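Local coordinates for protein cellulase CEL9M (Clostridium cellulolyticum, PDB 1IA6) that probably cleaves internal beta-1,4-glucosidic linkages of cellulose and related beta-glucans, as a family 9 glycoside hydrolase catalytic module, at residues Ala1-Ala9 with Lys334-Asp343; Ala311-Lys322 with Gly418-Phe429. All blocks are in the same frame, centred on the assembly; numbering follows the deposited sequence. Where two conformers were deposited one is given.

Interaction 1 of 2, residues Ala1-Ala9 with Lys334-Asp343; sequences AGTHDYSTA and KKQVDYILGD. With NI (nickel (II) ion), chain D.
The phenol of Tyr6 and the carboxylate of Asp338 lie nearly coplanar, their planes 16° apart, and OD1 of Asp338, at the ring edge, accepts the hydrogen bond of Tyr6 OH through its syn lone pair at 2.6 Å. One face of the phenol carries His4 CB, near the rim. The same carboxylate stacks against the imidazole of His4, the planes 25° apart, and the edge of that ring receives OD1 of Asp343 in plane. His4 turns CG away from its carbonyl carbon (chi1 -72°), which carries the imidazole over Asp338 and NE2 to a nickel ion at 2.1 Å; Asp343 OD2 (2.0 Å), the amino N and carbonyl O of Ala1 and a water are further ligands, so the N terminus is chelated. Asp338 acts from the second shell: its OD2 accepts from the nickel-bound water and forms a salt bridge with Lys334 NZ (2.8 Å), and bonds at both oxygens hold the carboxylate's rotation. Further from the nickel, Tyr6 sits as a knob among Lys334, Val337, Asp338 and Leu341, with CE1 3.5 Å from Leu341 CD1. The contact lays the start of helix 6-15 against the end of helix 327-341, and both pack on helix 413-429.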
loop_
_atom_site.group_PDB
_atom_site.type_symbol
_atom_site.label_atom_id
_atom_site.label_comp_id
_atom_site.label_asym_id
_atom_site.label_seq_id
_atom_site.Cartn_x
_atom_site.Cartn_y
_atom_site.Cartn_z
ATOM N N ALA A 1 26.528 -6.204 2.328
ATOM C CA ALA A 1 26.784 -7.636 2.651
ATOM C C ALA A 1 26.746 -8.492 1.390
ATOM O O ALA A 1 25.918 -8.277 0.504
ATOM C CB ALA A 1 25.752 -8.136 3.651
ATOM N N GLY A 2 27.645 -9.468 1.318
ATOM C CA GLY A 2 27.699 -10.343 0.161
ATOM C C GLY A 2 26.381 -11.044 -0.114
ATOM O O GLY A 2 25.993 -11.221 -1.269
ATOM N N THR A 3 25.690 -11.444 0.950
ATOM C CA THR A 3 24.412 -12.130 0.814
ATOM C C THR A 3 23.370 -11.544 1.765
ATOM O O THR A 3 23.706 -11.068 2.849
ATOM C CB THR A 3 24.563 -13.636 1.103
ATOM O OG1 THR A 3 23.316 -14.296 0.860
ATOM C CG2 THR A 3 24.981 -13.863 2.549
ATOM N N HIS A 4 22.107 -11.578 1.350
ATOM C CA HIS A 4 21.011 -11.048 2.157
ATOM C C HIS A 4 19.863 -12.049 2.245
ATOM O O HIS A 4 19.634 -12.829 1.321
ATOM C CB HIS A 4 20.505 -9.735 1.551
ATOM C CG HIS A 4 21.450 -8.588 1.726
ATOM N ND1 HIS A 4 21.555 -7.884 2.908
ATOM C CD2 HIS A 4 22.359 -8.045 0.883
ATOM C CE1 HIS A 4 22.489 -6.957 2.784
ATOM N NE2 HIS A 4 22.993 -7.033 1.566
ATOM N N ASP A 5 19.146 -12.024 3.366
ATOM C CA ASP A 5 18.019 -12.930 3.569
ATOM C C ASP A 5 16.716 -12.244 3.163
ATOM O O ASP A 5 15.984 -11.727 4.011
ATOM C CB ASP A 5 17.945 -13.356 5.040
ATOM C CG ASP A 5 16.916 -14.449 5.286
ATOM O OD1 ASP A 5 16.243 -14.875 4.322
ATOM O OD2 ASP A 5 16.784 -14.885 6.448
ATOM N N TYR A 6 16.433 -12.241 1.864
ATOM C CA TYR A 6 15.219 -11.612 1.346
ATOM C C TYR A 6 13.967 -12.394 1.733
ATOM O O TYR A 6 12.889 -11.823 1.861
ATOM C CB TYR A 6 15.281 -11.504 -0.178
ATOM C CG TYR A 6 16.464 -10.716 -0.698
ATOM C CD1 TYR A 6 16.612 -9.362 -0.402
ATOM C CD2 TYR A 6 17.440 -11.329 -1.477
ATOM C CE1 TYR A 6 17.711 -8.640 -0.870
ATOM C CE2 TYR A 6 18.539 -10.619 -1.949
ATOM C CZ TYR A 6 18.669 -9.278 -1.642
ATOM O OH TYR A 6 19.766 -8.582 -2.092
ATOM N N SER A 7 14.125 -13.701 1.914
ATOM C CA SER A 7 13.016 -14.572 2.282
ATOM C C SER A 7 12.402 -14.198 3.629
ATOM O O SER A 7 11.180 -14.068 3.749
ATOM C CB SER A 7 13.494 -16.027 2.327
ATOM O OG SER A 7 12.432 -16.902 2.659
ATOM N N THR A 8 13.250 -14.033 4.641
ATOM C CA THR A 8 12.785 -13.682 5.975
ATOM C C THR A 8 12.205 -12.272 5.990
ATOM O O THR A 8 11.217 -12.006 6.673
ATOM C CB THR A 8 13.927 -13.784 7.007
ATOM O OG1 THR A 8 14.384 -15.140 7.076
ATOM C CG2 THR A 8 13.441 -13.362 8.390
ATOM N N ALA A 9 12.817 -11.367 5.235
ATOM C CA ALA A 9 12.324 -9.994 5.178
ATOM C C ALA A 9 10.919 -9.993 4.577
ATOM O O ALA A 9 10.038 -9.273 5.043
ATOM C CB ALA A 9 13.257 -9.130 4.337
ATOM N N LYS A 334 18.301 -3.386 -6.575
ATOM C CA LYS A 334 18.978 -4.188 -5.569
ATOM C C LYS A 334 19.672 -3.325 -4.524
ATOM O O LYS A 334 19.679 -3.667 -3.348
ATOM C CB LYS A 334 20.001 -5.124 -6.216
ATOM C CG LYS A 334 20.556 -6.158 -5.249
ATOM C CD LYS A 334 21.530 -7.104 -5.937
ATOM C CE LYS A 334 21.894 -8.273 -5.033
ATOM N NZ LYS A 334 22.590 -7.841 -3.792
ATOM N N LYS A 335 20.251 -2.206 -4.947
ATOM C CA LYS A 335 20.933 -1.325 -4.007
ATOM C C LYS A 335 19.955 -0.696 -3.017
ATOM O O LYS A 335 20.269 -0.546 -1.837
ATOM C CB LYS A 335 21.702 -0.233 -4.753
ATOM C CG LYS A 335 22.923 -0.753 -5.504
ATOM C CD LYS A 335 23.745 0.385 -6.093
ATOM C CE LYS A 335 24.991 -0.134 -6.797
ATOM N NZ LYS A 335 25.822 0.984 -7.332
ATOM N N GLN A 336 18.766 -0.337 -3.493
ATOM C CA GLN A 336 17.767 0.267 -2.617
ATOM C C GLN A 336 17.278 -0.743 -1.591
ATOM O O GLN A 336 17.141 -0.426 -0.409
ATOM C CB GLN A 336 16.585 0.793 -3.431
ATOM C CG GLN A 336 16.996 1.795 -4.488
ATOM C CD GLN A 336 17.912 2.868 -3.930
ATOM O OE1 GLN A 336 17.500 3.700 -3.118
ATOM N NE2 GLN A 336 19.169 2.842 -4.353
ATOM N N VAL A 337 17.015 -1.964 -2.044
ATOM C CA VAL A 337 16.550 -3.008 -1.143
ATOM C C VAL A 337 17.612 -3.339 -0.104
ATOM O O VAL A 337 17.321 -3.414 1.091
ATOM C CB VAL A 337 16.202 -4.302 -1.904
ATOM C CG1 VAL A 337 15.841 -5.400 -0.919
ATOM C CG2 VAL A 337 15.047 -4.051 -2.853
ATOM N N ASP A 338 18.847 -3.537 -0.557
ATOM C CA ASP A 338 19.929 -3.871 0.363
ATOM C C ASP A 338 20.175 -2.763 1.380
ATOM O O ASP A 338 20.550 -3.035 2.519
ATOM C CB ASP A 338 21.217 -4.182 -0.409
ATOM C CG ASP A 338 21.112 -5.467 -1.215
ATOM O OD1 ASP A 338 20.149 -6.231 -0.994
ATOM O OD2 ASP A 338 21.992 -5.720 -2.062
ATOM N N TYR A 339 19.953 -1.517 0.971
ATOM C CA TYR A 339 20.131 -0.382 1.872
ATOM C C TYR A 339 19.114 -0.497 3.005
ATOM O O TYR A 339 19.449 -0.333 4.180
ATOM C CB TYR A 339 19.937 0.932 1.106
ATOM C CG TYR A 339 20.151 2.181 1.936
ATOM C CD1 TYR A 339 19.190 2.606 2.854
ATOM C CD2 TYR A 339 21.313 2.942 1.800
ATOM C CE1 TYR A 339 19.379 3.760 3.616
ATOM C CE2 TYR A 339 21.513 4.099 2.557
ATOM C CZ TYR A 339 20.543 4.501 3.462
ATOM O OH TYR A 339 20.727 5.642 4.213
ATOM N N ILE A 340 17.871 -0.796 2.640
ATOM C CA ILE A 340 16.790 -0.948 3.606
ATOM C C ILE A 340 17.074 -2.084 4.592
ATOM O O ILE A 340 16.791 -1.968 5.784
ATOM C CB ILE A 340 15.448 -1.215 2.871
ATOM C CG1 ILE A 340 15.006 0.058 2.144
ATOM C CG2 ILE A 340 14.378 -1.692 3.854
ATOM C CD1 ILE A 340 13.835 -0.140 1.202
ATOM N N LEU A 341 17.649 -3.174 4.090
ATOM C CA LEU A 341 17.954 -4.335 4.919
ATOM C C LEU A 341 19.156 -4.183 5.852
ATOM O O LEU A 341 19.359 -5.019 6.736
ATOM C CB LEU A 341 18.144 -5.570 4.034
ATOM C CG LEU A 341 16.912 -5.988 3.224
ATOM C CD1 LEU A 341 17.252 -7.174 2.328
ATOM C CD2 LEU A 341 15.777 -6.340 4.167
ATOM N N GLY A 342 19.961 -3.142 5.659
ATOM C CA GLY A 342 21.100 -2.960 6.545
ATOM C C GLY A 342 22.385 -2.432 5.941
ATOM O O GLY A 342 23.299 -2.061 6.673
ATOM N N ASP A 343 22.470 -2.404 4.617
ATOM C CA ASP A 343 23.666 -1.908 3.936
ATOM C C ASP A 343 23.633 -0.390 3.863
ATOM O O ASP A 343 23.440 0.173 2.787
ATOM C CB ASP A 343 23.730 -2.467 2.517
ATOM C CG ASP A 343 24.291 -3.868 2.464
ATOM O OD1 ASP A 343 24.311 -4.554 3.508
ATOM O OD2 ASP A 343 24.707 -4.280 1.362
HETATM NI NI NI D . 24.842 -6.221 0.969
HETATM O O HOH W 1 24.819 -6.025 -1.123
#

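Interaction 2 of 2, residues Ala311-Lys322 with Gly418-Phe429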
loop_
_atom_site.group_PDB
_atom_site.type_symbol
_atom_site.label_atom_id
_atom_site.label_comp_id
_atom_site.label_asym_id
_atom_site.label_seq_id
_atom_site.Cartn_x
_atom_site.Cartn_y
_atom_site.Cartn_z
ATOM N N ALA A 311 11.397 2.073 -2.206
ATOM C CA ALA A 311 10.888 0.714 -2.373
ATOM C C ALA A 311 9.844 0.640 -3.487
ATOM O O ALA A 311 9.839 -0.301 -4.277
ATOM C CB ALA A 311 10.284 0.215 -1.061
ATOM N N ALA A 312 8.958 1.632 -3.542
ATOM C CA ALA A 312 7.906 1.669 -4.556
ATOM C C ALA A 312 8.467 1.773 -5.976
ATOM O O ALA A 312 8.025 1.060 -6.878
ATOM C CB ALA A 312 6.950 2.834 -4.278
ATOM N N GLU A 313 9.439 2.655 -6.185
ATOM C CA GLU A 313 10.023 2.796 -7.515
ATOM C C GLU A 313 10.752 1.505 -7.882
ATOM O O GLU A 313 10.677 1.039 -9.016
ATOM C CB GLU A 313 11.000 3.977 -7.549
ATOM C CG GLU A 313 11.677 4.219 -8.904
ATOM C CD GLU A 313 10.742 4.782 -9.968
ATOM O OE1 GLU A 313 9.659 5.301 -9.622
ATOM O OE2 GLU A 313 11.109 4.724 -11.162
ATOM N N SER A 314 11.453 0.921 -6.915
ATOM C CA SER A 314 12.188 -0.313 -7.165
ATOM C C SER A 314 11.244 -1.450 -7.555
ATOM O O SER A 314 11.570 -2.271 -8.415
ATOM C CB SER A 314 13.007 -0.697 -5.931
ATOM O OG SER A 314 13.985 0.294 -5.658
ATOM N N MET A 315 10.069 -1.494 -6.936
ATOM C CA MET A 315 9.106 -2.538 -7.263
ATOM C C MET A 315 8.656 -2.418 -8.721
ATOM O O MET A 315 8.594 -3.416 -9.443
ATOM C CB MET A 315 7.881 -2.459 -6.346
ATOM C CG MET A 315 6.851 -3.537 -6.657
ATOM S SD MET A 315 5.261 -3.275 -5.874
ATOM C CE MET A 315 4.236 -4.342 -6.880
ATOM N N VAL A 316 8.339 -1.199 -9.152
ATOM C CA VAL A 316 7.900 -0.975 -10.526
ATOM C C VAL A 316 8.993 -1.395 -11.508
ATOM O O VAL A 316 8.716 -2.037 -12.522
ATOM C CB VAL A 316 7.540 0.511 -10.763
ATOM C CG1 VAL A 316 7.102 0.720 -12.209
ATOM C CG2 VAL A 316 6.425 0.929 -9.811
ATOM N N MET A 317 10.238 -1.039 -11.204
ATOM C CA MET A 317 11.352 -1.407 -12.070
ATOM C C MET A 317 11.501 -2.923 -12.176
ATOM O O MET A 317 11.815 -3.443 -13.245
ATOM C CB MET A 317 12.659 -0.804 -11.552
ATOM C CG MET A 317 12.703 0.707 -11.608
ATOM S SD MET A 317 14.280 1.337 -11.012
ATOM C CE MET A 317 14.287 2.975 -11.766
ATOM N N LEU A 318 11.279 -3.637 -11.075
ATOM C CA LEU A 318 11.403 -5.095 -11.110
ATOM C C LEU A 318 10.270 -5.762 -11.884
ATOM O O LEU A 318 10.467 -6.808 -12.503
ATOM C CB LEU A 318 11.482 -5.668 -9.690
ATOM C CG LEU A 318 12.759 -5.314 -8.920
ATOM C CD1 LEU A 318 12.798 -6.100 -7.623
ATOM C CD2 LEU A 318 13.985 -5.633 -9.767
ATOM N N VAL A 319 9.079 -5.170 -11.850
ATOM C CA VAL A 319 7.959 -5.734 -12.598
ATOM C C VAL A 319 8.289 -5.553 -14.077
ATOM O O VAL A 319 8.085 -6.454 -14.891
ATOM C CB VAL A 319 6.636 -5.010 -12.268
ATOM C CG1 VAL A 319 5.516 -5.530 -13.160
ATOM C CG2 VAL A 319 6.284 -5.231 -10.806
ATOM N N TYR A 320 8.818 -4.380 -14.413
ATOM C CA TYR A 320 9.205 -4.067 -15.782
ATOM C C TYR A 320 10.275 -5.047 -16.269
ATOM O O TYR A 320 10.246 -5.489 -17.419
ATOM C CB TYR A 320 9.756 -2.639 -15.851
ATOM C CG TYR A 320 10.271 -2.233 -17.209
ATOM C CD1 TYR A 320 9.393 -1.896 -18.237
ATOM C CD2 TYR A 320 11.640 -2.184 -17.468
ATOM C CE1 TYR A 320 9.867 -1.514 -19.494
ATOM C CE2 TYR A 320 12.124 -1.807 -18.719
ATOM C CZ TYR A 320 11.232 -1.472 -19.725
ATOM O OH TYR A 320 11.707 -1.083 -20.960
ATOM N N CYS A 321 11.212 -5.389 -15.388
ATOM C CA CYS A 321 12.299 -6.302 -15.747
ATOM C C CYS A 321 11.881 -7.730 -16.088
ATOM O O CYS A 321 12.674 -8.493 -16.642
ATOM C CB CYS A 321 13.355 -6.328 -14.639
ATOM S SG CYS A 321 14.397 -4.853 -14.617
ATOM N N LYS A 322 10.649 -8.100 -15.757
ATOM C CA LYS A 322 10.172 -9.442 -16.073
ATOM C C LYS A 322 10.206 -9.654 -17.583
ATOM O O LYS A 322 10.647 -10.700 -18.063
ATOM C CB LYS A 322 8.741 -9.643 -15.568
ATOM C CG LYS A 322 8.619 -9.746 -14.057
ATOM C CD LYS A 322 7.166 -9.906 -13.627
ATOM C CE LYS A 322 6.543 -11.171 -14.207
ATOM N NZ LYS A 322 5.114 -11.313 -13.807
ATOM N N GLY A 418 4.486 -1.384 -0.823
ATOM C CA GLY A 418 5.546 -1.399 -1.815
ATOM C C GLY A 418 6.731 -2.259 -1.412
ATOM O O GLY A 418 7.423 -2.803 -2.274
ATOM N N LEU A 419 6.969 -2.379 -0.109
ATOM C CA LEU A 419 8.078 -3.186 0.394
ATOM C C LEU A 419 7.835 -4.652 0.082
ATOM O O LEU A 419 8.735 -5.356 -0.375
ATOM C CB LEU A 419 8.241 -3.008 1.907
ATOM C CG LEU A 419 9.333 -3.868 2.560
ATOM C CD1 LEU A 419 10.702 -3.485 1.997
ATOM C CD2 LEU A 419 9.312 -3.684 4.061
ATOM N N VAL A 420 6.618 -5.120 0.338
ATOM C CA VAL A 420 6.293 -6.513 0.058
ATOM C C VAL A 420 6.572 -6.814 -1.413
ATOM O O VAL A 420 7.193 -7.824 -1.742
ATOM C CB VAL A 420 4.812 -6.823 0.357
ATOM C CG1 VAL A 420 4.487 -8.251 -0.060
ATOM C CG2 VAL A 420 4.532 -6.636 1.838
ATOM N N GLY A 421 6.120 -5.924 -2.292
ATOM C CA GLY A 421 6.325 -6.114 -3.718
ATOM C C GLY A 421 7.779 -6.183 -4.155
ATOM O O GLY A 421 8.164 -7.089 -4.895
ATOM N N VAL A 422 8.597 -5.233 -3.707
ATOM C CA VAL A 422 10.002 -5.231 -4.095
ATOM C C VAL A 422 10.740 -6.451 -3.541
ATOM O O VAL A 422 11.602 -7.015 -4.215
ATOM C CB VAL A 422 10.725 -3.916 -3.655
ATOM C CG1 VAL A 422 10.942 -3.890 -2.155
ATOM C CG2 VAL A 422 12.051 -3.785 -4.401
ATOM N N LEU A 423 10.409 -6.864 -2.321
ATOM C CA LEU A 423 11.055 -8.037 -1.740
ATOM C C LEU A 423 10.674 -9.292 -2.528
ATOM O O LEU A 423 11.505 -10.177 -2.746
ATOM C CB LEU A 423 10.673 -8.187 -0.266
ATOM C CG LEU A 423 11.367 -7.188 0.669
ATOM C CD1 LEU A 423 10.827 -7.318 2.084
ATOM C CD2 LEU A 423 12.872 -7.445 0.647
ATOM N N ALA A 424 9.420 -9.375 -2.958
ATOM C CA ALA A 424 8.978 -10.528 -3.738
ATOM C C ALA A 424 9.762 -10.543 -5.049
ATOM O O ALA A 424 10.177 -11.602 -5.531
ATOM C CB ALA A 424 7.475 -10.443 -4.016
ATOM N N GLY A 425 9.972 -9.360 -5.618
ATOM C CA GLY A 425 10.724 -9.264 -6.857
ATOM C C GLY A 425 12.196 -9.579 -6.649
ATOM O O GLY A 425 12.837 -10.180 -7.511
ATOM N N ALA A 426 12.739 -9.177 -5.504
ATOM C CA ALA A 426 14.145 -9.429 -5.201
ATOM C C ALA A 426 14.412 -10.928 -5.152
ATOM O O ALA A 426 15.434 -11.407 -5.643
ATOM C CB ALA A 426 14.518 -8.791 -3.867
ATOM N N ILE A 427 13.486 -11.667 -4.553
ATOM C CA ILE A 427 13.626 -13.110 -4.446
ATOM C C ILE A 427 13.700 -13.753 -5.827
ATOM O O ILE A 427 14.448 -14.707 -6.036
ATOM C CB ILE A 427 12.452 -13.709 -3.638
ATOM C CG1 ILE A 427 12.592 -13.295 -2.169
ATOM C CG2 ILE A 427 12.432 -15.228 -3.767
ATOM C CD1 ILE A 427 11.424 -13.682 -1.295
ATOM N N LYS A 428 12.936 -13.216 -6.770
ATOM C CA LYS A 428 12.913 -13.743 -8.129
ATOM C C LYS A 428 14.198 -13.480 -8.909
ATOM O O LYS A 428 14.734 -14.376 -9.556
ATOM C CB LYS A 428 11.729 -13.150 -8.902
ATOM C CG LYS A 428 11.695 -13.528 -10.377
ATOM C CD LYS A 428 10.538 -12.856 -11.095
ATOM C CE LYS A 428 10.575 -13.140 -12.592
ATOM N NZ LYS A 428 10.541 -14.600 -12.890
ATOM N N PHE A 429 14.697 -12.253 -8.833
ATOM C CA PHE A 429 15.892 -11.867 -9.575
ATOM C C PHE A 429 17.238 -12.085 -8.898
ATOM O O PHE A 429 18.229 -12.372 -9.570
ATOM C CB PHE A 429 15.778 -10.400 -9.983
ATOM C CG PHE A 429 14.723 -10.140 -11.012
ATOM C CD1 PHE A 429 14.914 -10.529 -12.333
ATOM C CD2 PHE A 429 13.541 -9.502 -10.666
ATOM C CE1 PHE A 429 13.940 -10.283 -13.295
ATOM C CE2 PHE A 429 12.560 -9.251 -11.619
ATOM C CZ PHE A 429 12.759 -9.641 -12.936
#
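With chi1 at 73°, Val422 wedges CG1 between its own N and carbonyl carbon and swings CG2 to the side opposite that N, 3.6 Å from Ser314 CB. Met315 likewise sends CG away from its own N (chi1 -180°) and continues extended, which lays its thioether along the backbone of the other helix, SD 3.7 Å from Gly421 CA. Gly421 has no side chain, and the sulfur occupies the place where one would begin. Gly425 serves Leu318 in the same way: CD1 of Leu318 comes to 3.7 Å from Gly425 C, between Val422 and Ala426. Two knobs therefore interlock, Leu318 among Val422, Gly425, Ala426 and Phe429, and Val422 among Ala311, Ser314, Met315 and Leu318. At the C-terminal end Phe429 and Leu318 lie side by side, pointing opposite ways, with Phe429 CE2 3.3 Å from Leu318 O, while CZ reaches Cys321 CB at 3.8 Å and Lys428 CD lies over one face of the ring. Lys322 and Lys428 cross at about a right angle through their aliphatic parts, and the ammonium of Lys322 is paired with Glu80. The axes of segments 311-322 and 418-429 approach to 8.0 Å, with 41° between their directions: a close helix pair with knobs-into-holes packing and glycines at the interface, within the (alpha/alpha)6 barrel characteristic of family 9 glycoside hydrolases.

From the N terminus, residues 1-9 enter helix 6-15 and meet their partner only after 324 intervening residues, when interaction 1 closes the longer of the two loops at the end of helix 327-341. Interaction 2 opens shortly before that closure, in helix 306-323, and closes with helix 413-429 near the C-terminal end. Its segments alternate with those of interaction 1, so the two loops cross. Helices 306-323 and 327-341 follow each other in the chain and each takes one contact. The contacts also touch directly: Val337 CG2 lies 3.4 Å from Val422 CG2, and Gln336 CB lies 3.5 Å from Ser314 OG. Together they tie the first helix, two consecutive later ones and the last helix into a single packed group.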